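Local coordinates for protein LAR_0958 cell surface adhesin (Lactobacillus reuteri, PDB 4NG0) that probably helps the bacterium adhere to mucus, as a surface-exposed adhesin that carries repeats of this kind, at residues P22-W27 and G85-T90; F43-N46 and K51-T54. One frame throughout, in Å; residues are numbered along the deposited sequence.

Contact 1: residues P22-W27 and G85-T90; sequences PTTVQW and GSYTYT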
ATOM      1  N   PRO A  22      -2.765   1.397  -5.510  1.00  9.68           N
ATOM      2  CA  PRO A  22      -3.409   0.477  -4.569  0.73  8.76           C
ATOM      3  C   PRO A  22      -3.869  -0.839  -5.209  1.00 10.86           C
ATOM      4  O   PRO A  22      -4.022  -1.830  -4.498  1.00 10.07           O
ATOM      5  CB  PRO A  22      -4.609   1.287  -4.048  0.73 12.00           C
ATOM      6  CG  PRO A  22      -4.841   2.335  -5.082  0.73 11.79           C
ATOM      7  CD  PRO A  22      -3.486   2.677  -5.616  0.73 11.85           C
ATOM      8  N   THR A  23      -4.056  -0.865  -6.522  1.00 11.10           N
ATOM      9  CA  THR A  23      -4.449  -2.123  -7.169  1.00 11.53           C
ATOM     10  C   THR A  23      -3.325  -3.162  -7.233  1.00 11.61           C
ATOM     11  O   THR A  23      -3.567  -4.315  -7.582  1.00 14.23           O
ATOM     12  CB  THR A  23      -5.046  -1.903  -8.588  1.00 16.82           C
ATOM     13  OG1 THR A  23      -4.074  -1.282  -9.432  1.00 16.84           O
ATOM     14  CG2 THR A  23      -6.300  -1.036  -8.520  1.00 19.10           C
ATOM     15  N   THR A  24      -2.101  -2.768  -6.900  1.00  7.14           N
ATOM     16  CA  THR A  24      -0.997  -3.721  -6.827  1.00  7.82           C
ATOM     17  C   THR A  24      -0.939  -4.408  -5.464  1.00  9.69           C
ATOM     18  O   THR A  24      -0.175  -5.358  -5.273  1.00  9.06           O
ATOM     19  CB  THR A  24       0.371  -3.060  -7.087  1.00  9.18           C
ATOM     20  OG1 THR A  24       0.619  -2.058  -6.088  1.00  8.03           O
ATOM     21  CG2 THR A  24       0.432  -2.448  -8.491  1.00  9.83           C
ATOM     22  N   VAL A  25      -1.728  -3.920  -4.507  1.00  8.36           N
ATOM     23  CA  VAL A  25      -1.785  -4.551  -3.187  1.00  8.07           C
ATOM     24  C   VAL A  25      -2.621  -5.823  -3.293  1.00  7.23           C
ATOM     25  O   VAL A  25      -3.710  -5.811  -3.870  1.00  9.54           O
ATOM     26  CB  VAL A  25      -2.386  -3.606  -2.122  1.00  7.99           C
ATOM     27  CG1 VAL A  25      -2.466  -4.288  -0.770  1.00  9.53           C
ATOM     28  CG2 VAL A  25      -1.568  -2.329  -2.013  1.00 10.13           C
ATOM     29  N   GLN A  26      -2.086  -6.925  -2.774  1.00  6.56           N
ATOM     30  CA  GLN A  26      -2.742  -8.216  -2.877  1.00  6.24           C
ATOM     31  C   GLN A  26      -3.299  -8.604  -1.524  1.00  8.91           C
ATOM     32  O   GLN A  26      -2.600  -8.579  -0.510  1.00  8.38           O
ATOM     33  CB  GLN A  26      -1.740  -9.274  -3.351  1.00  7.49           C
ATOM     34  CG  GLN A  26      -1.045  -8.928  -4.663  1.00  8.91           C
ATOM     35  CD  GLN A  26      -2.029  -8.728  -5.796  1.00 10.22           C
ATOM     36  OE1 GLN A  26      -2.949  -9.524  -5.976  1.00 12.29           O
ATOM     37  NE2 GLN A  26      -1.856  -7.648  -6.552  1.00 11.38           N
ATOM     38  N   TRP A  27      -4.564  -8.979  -1.517  1.00  7.87           N
ATOM     39  CA  TRP A  27      -5.276  -9.250  -0.280  1.00  7.98           C
ATOM     40  C   TRP A  27      -5.606 -10.720  -0.148  1.00 10.71           C
ATOM     41  O   TRP A  27      -5.885 -11.401  -1.138  1.00 11.24           O
ATOM     42  CB  TRP A  27      -6.564  -8.426  -0.253  1.00  7.00           C
ATOM     43  CG  TRP A  27      -6.310  -6.957  -0.111  1.00  7.41           C
ATOM     44  CD1 TRP A  27      -6.105  -6.050  -1.117  1.00  7.67           C
ATOM     45  CD2 TRP A  27      -6.209  -6.229   1.116  1.00  7.63           C
ATOM     46  NE1 TRP A  27      -5.904  -4.797  -0.582  1.00  8.58           N
ATOM     47  CE2 TRP A  27      -5.959  -4.882   0.786  1.00  7.37           C
ATOM     48  CE3 TRP A  27      -6.326  -6.583   2.468  1.00  7.96           C
ATOM     49  CZ2 TRP A  27      -5.810  -3.892   1.758  1.00  7.86           C
ATOM     50  CZ3 TRP A  27      -6.183  -5.593   3.434  1.00  9.52           C
ATOM     51  CH2 TRP A  27      -5.928  -4.267   3.072  1.00  7.99           C
ATOM     52  N   GLY A  85      -0.184  -6.491   7.382  1.00  6.54           N
ATOM     53  CA  GLY A  85       0.400  -6.584   6.063  1.00  5.67           C
ATOM     54  C   GLY A  85       1.759  -5.955   5.922  1.00  5.06           C
ATOM     55  O   GLY A  85       2.308  -5.391   6.870  1.00  7.21           O
ATOM     56  N   SER A  86       2.296  -6.063   4.713  1.00  5.39           N
ATOM     57  CA  SER A  86       3.590  -5.506   4.355  1.00  6.30           C
ATOM     58  C   SER A  86       3.540  -5.152   2.876  1.00  6.51           C
ATOM     59  O   SER A  86       2.953  -5.876   2.090  1.00  8.80           O
ATOM     60  CB  SER A  86       4.703  -6.532   4.625  1.00  7.37           C
ATOM     61  OG  SER A  86       5.985  -6.037   4.249  1.00 12.61           O
ATOM     62  N   TYR A  87       4.147  -4.031   2.498  1.00  5.76           N
ATOM     63  CA  TYR A  87       4.162  -3.631   1.096  1.00  5.58           C
ATOM     64  C   TYR A  87       5.462  -2.902   0.811  1.00  4.89           C
ATOM     65  O   TYR A  87       5.818  -1.980   1.528  1.00  6.40           O
ATOM     66  CB  TYR A  87       2.966  -2.730   0.757  1.00  7.64           C
ATOM     67  CG  TYR A  87       2.910  -2.384  -0.713  1.00  6.02           C
ATOM     68  CD1 TYR A  87       3.678  -1.346  -1.237  1.00  7.31           C
ATOM     69  CD2 TYR A  87       2.114  -3.115  -1.583  1.00  5.41           C
ATOM     70  CE1 TYR A  87       3.648  -1.050  -2.579  1.00  6.91           C
ATOM     71  CE2 TYR A  87       2.073  -2.824  -2.930  1.00  5.97           C
ATOM     72  CZ  TYR A  87       2.848  -1.789  -3.423  1.00  6.94           C
ATOM     73  OH  TYR A  87       2.812  -1.487  -4.764  1.00  8.08           O
ATOM     74  N   THR A  88       6.168  -3.318  -0.232  1.00  5.42           N
ATOM     75  CA  THR A  88       7.474  -2.739  -0.535  1.00  5.22           C
ATOM     76  C   THR A  88       7.524  -2.057  -1.903  1.00  6.96           C
ATOM     77  O   THR A  88       7.168  -2.653  -2.924  1.00  7.23           O
ATOM     78  CB  THR A  88       8.580  -3.813  -0.471  1.00  6.11           C
ATOM     79  OG1 THR A  88       8.586  -4.398   0.838  1.00 10.67           O
ATOM     80  CG2 THR A  88       9.952  -3.192  -0.740  1.00  9.38           C
ATOM     81  N   TYR A  89       7.984  -0.809  -1.921  1.00  5.66           N
ATOM     82  CA  TYR A  89       8.109  -0.043  -3.159  1.00  6.24           C
ATOM     83  C   TYR A  89       9.563   0.358  -3.314  1.00  4.43           C
ATOM     84  O   TYR A  89      10.134   0.988  -2.414  1.00  5.39           O
ATOM     85  CB  TYR A  89       7.230   1.222  -3.125  1.00  6.33           C
ATOM     86  CG  TYR A  89       7.085   1.864  -4.498  1.00  5.52           C
ATOM     87  CD1 TYR A  89       8.160   2.548  -5.087  1.00  7.13           C
ATOM     88  CD2 TYR A  89       5.902   1.760  -5.222  1.00  8.04           C
ATOM     89  CE1 TYR A  89       8.056   3.106  -6.330  1.00  6.57           C
ATOM     90  CE2 TYR A  89       5.792   2.327  -6.487  1.00  8.87           C
ATOM     91  CZ  TYR A  89       6.876   2.995  -7.033  1.00  7.30           C
ATOM     92  OH  TYR A  89       6.783   3.562  -8.288  1.00 12.57           O
ATOM     93  N   THR A  90      10.166  -0.008  -4.445  1.00  4.33           N
ATOM     94  CA  THR A  90      11.562   0.329  -4.700  1.00  4.42           C
ATOM     95  C   THR A  90      11.712   1.354  -5.818  1.00  4.96           C
ATOM     96  O   THR A  90      11.112   1.224  -6.884  1.00  6.31           O
ATOM     97  CB  THR A  90      12.353  -0.938  -5.083  1.00  5.55           C
ATOM     98  OG1 THR A  90      12.238  -1.894  -4.021  1.00  7.64           O
ATOM     99  CG2 THR A  90      13.825  -0.630  -5.322  1.00  9.49           C
TER
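Y87 and T24 form a buried side-chain contact through their hydroxyls. It joins the central strand 83-92 of the sheet to the short 3-10 turn that leads into edge strand 26-28, within the ubiquitin-like beta-grasp fold of this MBG-family repeat. Y87 OH lies 2.6 Å from T24 OG1. T24 OG1 lies at the edge of the Y87 ring, near its plane. The two side chains cross at about a right angle. V25 adds an apolar contact: one methyl, V25 CG2, lies 3.8 Å from Y87 CE2 and comes at the ring obliquely.

The Y87 ring is sent toward the turn with CG anti to the backbone N (chi1 -176°). In T24, OG1 sits between the backbone N and the carbonyl carbon (chi1 61°). From there it also hydrogen bonds to E21 O. The turn has a backbone bond from V25 N to P22 O of 3.1 Å. Exposed Q26 reaches back with NE2 to T24 O at 3.1 Å, approaching from above the carbonyl plane. F20 packs edge-to-face with the Y87 ring and also touches V25.

The phenol is therefore placed by apolar packing and by the close approach of its OH to T24 OG1. The pairing gives the polar end of a buried tyrosine a polar neighbour, while its ring packs against V25, F20 and L61.

Contact 2: residues F43-N46 and K51-T54; sequences FTWN and KAPT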
ATOM      1  N   PHE A  43      -3.222   4.443   2.318  1.00  8.65           N
ATOM      2  CA  PHE A  43      -1.919   3.907   2.687  1.00  6.50           C
ATOM      3  C   PHE A  43      -0.972   5.066   2.920  1.00  9.66           C
ATOM      4  O   PHE A  43      -1.062   6.090   2.247  1.00 13.29           O
ATOM      5  CB  PHE A  43      -1.356   3.006   1.575  1.00  8.27           C
ATOM      6  CG  PHE A  43      -2.172   1.768   1.308  1.00  7.52           C
ATOM      7  CD1 PHE A  43      -3.336   1.832   0.554  1.00  7.65           C
ATOM      8  CD2 PHE A  43      -1.758   0.539   1.797  1.00  9.42           C
ATOM      9  CE1 PHE A  43      -4.090   0.683   0.301  1.00 10.05           C
ATOM     10  CE2 PHE A  43      -2.505  -0.613   1.545  1.00  9.57           C
ATOM     11  CZ  PHE A  43      -3.665  -0.531   0.810  1.00  8.60           C
ATOM     12  N   THR A  44      -0.078   4.892   3.877  1.00  6.69           N
ATOM     13  CA  THR A  44       0.912   5.918   4.195  1.00  8.08           C
ATOM     14  C   THR A  44       2.320   5.425   3.892  1.00  8.55           C
ATOM     15  O   THR A  44       2.690   4.313   4.261  1.00  9.06           O
ATOM     16  CB  THR A  44       0.801   6.318   5.671  1.00  9.78           C
ATOM     17  OG1 THR A  44      -0.470   6.941   5.872  1.00 11.53           O
ATOM     18  CG2 THR A  44       1.898   7.305   6.077  1.00 10.25           C
ATOM     19  N   TRP A  45       3.099   6.254   3.203  1.00  7.23           N
ATOM     20  CA  TRP A  45       4.512   5.982   3.000  1.00  6.77           C
ATOM     21  C   TRP A  45       5.268   6.054   4.317  1.00  6.55           C
ATOM     22  O   TRP A  45       5.130   7.035   5.058  1.00  9.29           O
ATOM     23  CB  TRP A  45       5.101   7.035   2.070  1.00  7.31           C
ATOM     24  CG  TRP A  45       4.712   6.892   0.628  1.00  4.51           C
ATOM     25  CD1 TRP A  45       3.670   7.495  -0.010  1.00  6.39           C
ATOM     26  CD2 TRP A  45       5.401   6.119  -0.365  1.00  5.49           C
ATOM     27  NE1 TRP A  45       3.650   7.128  -1.341  1.00  6.95           N
ATOM     28  CE2 TRP A  45       4.717   6.300  -1.585  1.00  6.65           C
ATOM     29  CE3 TRP A  45       6.537   5.297  -0.338  1.00  6.85           C
ATOM     30  CZ2 TRP A  45       5.123   5.674  -2.774  1.00  6.81           C
ATOM     31  CZ3 TRP A  45       6.944   4.679  -1.515  1.00  6.51           C
ATOM     32  CH2 TRP A  45       6.240   4.872  -2.717  1.00  6.22           C
ATOM     33  N   ASN A  46       6.096   5.052   4.584  1.00  7.74           N
ATOM     34  CA  ASN A  46       6.889   5.005   5.805  1.00  9.30           C
ATOM     35  C   ASN A  46       8.226   5.710   5.588  1.00  9.16           C
ATOM     36  O   ASN A  46       9.304   5.132   5.712  1.00 12.27           O
ATOM     37  CB  ASN A  46       7.041   3.549   6.270  1.00 10.80           C
ATOM     38  CG  ASN A  46       5.698   2.925   6.675  1.00 11.03           C
ATOM     39  OD1 ASN A  46       4.904   3.536   7.399  1.00 13.19           O
ATOM     40  ND2 ASN A  46       5.440   1.707   6.204  1.00  9.80           N
ATOM     41  N   LYS A  51       5.614  11.271   3.123  1.00  7.72           N
ATOM     42  CA  LYS A  51       5.253  11.641   1.757  1.00  8.29           C
ATOM     43  C   LYS A  51       5.946  10.716   0.761  1.00  6.88           C
ATOM     44  O   LYS A  51       6.935  10.063   1.089  1.00  6.73           O
ATOM     45  CB  LYS A  51       5.664  13.085   1.450  1.00 11.78           C
ATOM     46  CG  LYS A  51       4.975  14.133   2.326  1.00 15.37           C
ATOM     47  CD  LYS A  51       3.462  14.029   2.209  1.00 19.57           C
ATOM     48  CE  LYS A  51       2.746  14.979   3.165  1.00 29.45           C
ATOM     49  NZ  LYS A  51       3.128  16.395   2.930  1.00 34.89           N
ATOM     50  N   ALA A  52       5.431  10.682  -0.462  1.00  6.84           N
ATOM     51  CA  ALA A  52       6.013   9.851  -1.508  1.00  6.43           C
ATOM     52  C   ALA A  52       7.439  10.301  -1.776  1.00  5.54           C
ATOM     53  O   ALA A  52       7.689  11.492  -1.951  1.00  7.75           O
ATOM     54  CB  ALA A  52       5.192   9.958  -2.778  1.00  6.31           C
ATOM     55  N   PRO A  53       8.384   9.348  -1.821  1.00  4.62           N
ATOM     56  CA  PRO A  53       9.796   9.647  -2.057  1.00  4.29           C
ATOM     57  C   PRO A  53      10.126   9.805  -3.532  1.00  3.07           C
ATOM     58  O   PRO A  53       9.345   9.400  -4.402  1.00  4.00           O
ATOM     59  CB  PRO A  53      10.503   8.408  -1.497  1.00  5.39           C
ATOM     60  CG  PRO A  53       9.539   7.308  -1.791  1.00  5.65           C
ATOM     61  CD  PRO A  53       8.160   7.908  -1.604  1.00  5.06           C
ATOM     62  N   THR A  54      11.277  10.419  -3.780  1.00  4.41           N
ATOM     63  CA  THR A  54      11.838  10.614  -5.116  1.00  4.69           C
ATOM     64  C   THR A  54      13.165   9.870  -5.296  1.00  6.30           C
ATOM     65  O   THR A  54      13.416   9.265  -6.346  1.00  5.64           O
ATOM     66  CB  THR A  54      12.046  12.110  -5.382  1.00  4.96           C
ATOM     67  OG1 THR A  54      10.757  12.732  -5.451  1.00  6.66           O
ATOM     68  CG2 THR A  54      12.774  12.343  -6.698  1.00  6.21           C
TER
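The indole of W45 is overlapped on one face by A52 and P53, two consecutive residues of the loop that packs beside edge strand 43-45 of the beta-grasp sheet. Each covers a different ring. A52 CA lies over the five-membered ring, 3.6 Å from its centroid and only 9° off the normal. P53 CD lies over the six-membered ring, 3.4 Å from that centroid and 14° off the normal. Both are CH-pi contacts. P53 CD comes closest at W45 CE3, 3.3 Å away, and P53 CG follows near the same side of the ring. The pyrrolidine ring stands about perpendicular to the indole plane and meets its face with the CD methylene. A52 CB reaches the pyrrole part and lies 3.5 Å from W45 NE1.

W45 CG is anti to the carbonyl carbon, beside the backbone N (chi1 -74°), which turns one indole face to the loop 51-54. K51 joins through its backbone: K51 O lies 3.7 Å from W45 CB, while the K51 side chain starts away from W45. K51 O is hydrogen bonded to T47 OG1 in the intervening turn. P53 is backbone-bonded to A18, and its side chain touches Y59. W45 also packs on Y59 and L61 of the neighbouring strand 57-63.

No hydrogen bond links the two segments. The contact is apolar and CH-pi, with dispersion probably the main attraction. P53 CD and A52 CA are each bonded to an amide nitrogen, so their hydrogens probably carry some positive charge and suit the electron-rich indole.

How the contacts relate
The centres of contact 1 and contact 2 are about 13 Å apart, and the two touch through three pairs of aromatic or aliphatic groups. Y89 meets W45 edge-to-face, with Y89 CG 3.6 Å from W45 CH2. F43 CZ lies 3.9 Å from V25 CG2 and 4.1 Å from W27 CZ2. Along the chain, contact 2 falls between the two segments of contact 1. Strands 26-28 and 43-45 follow each other in sequence yet form opposite edges of the five-stranded sheet. F20 reaches F43 and W45 as well, which joins the two contacts in one hydrophobic core.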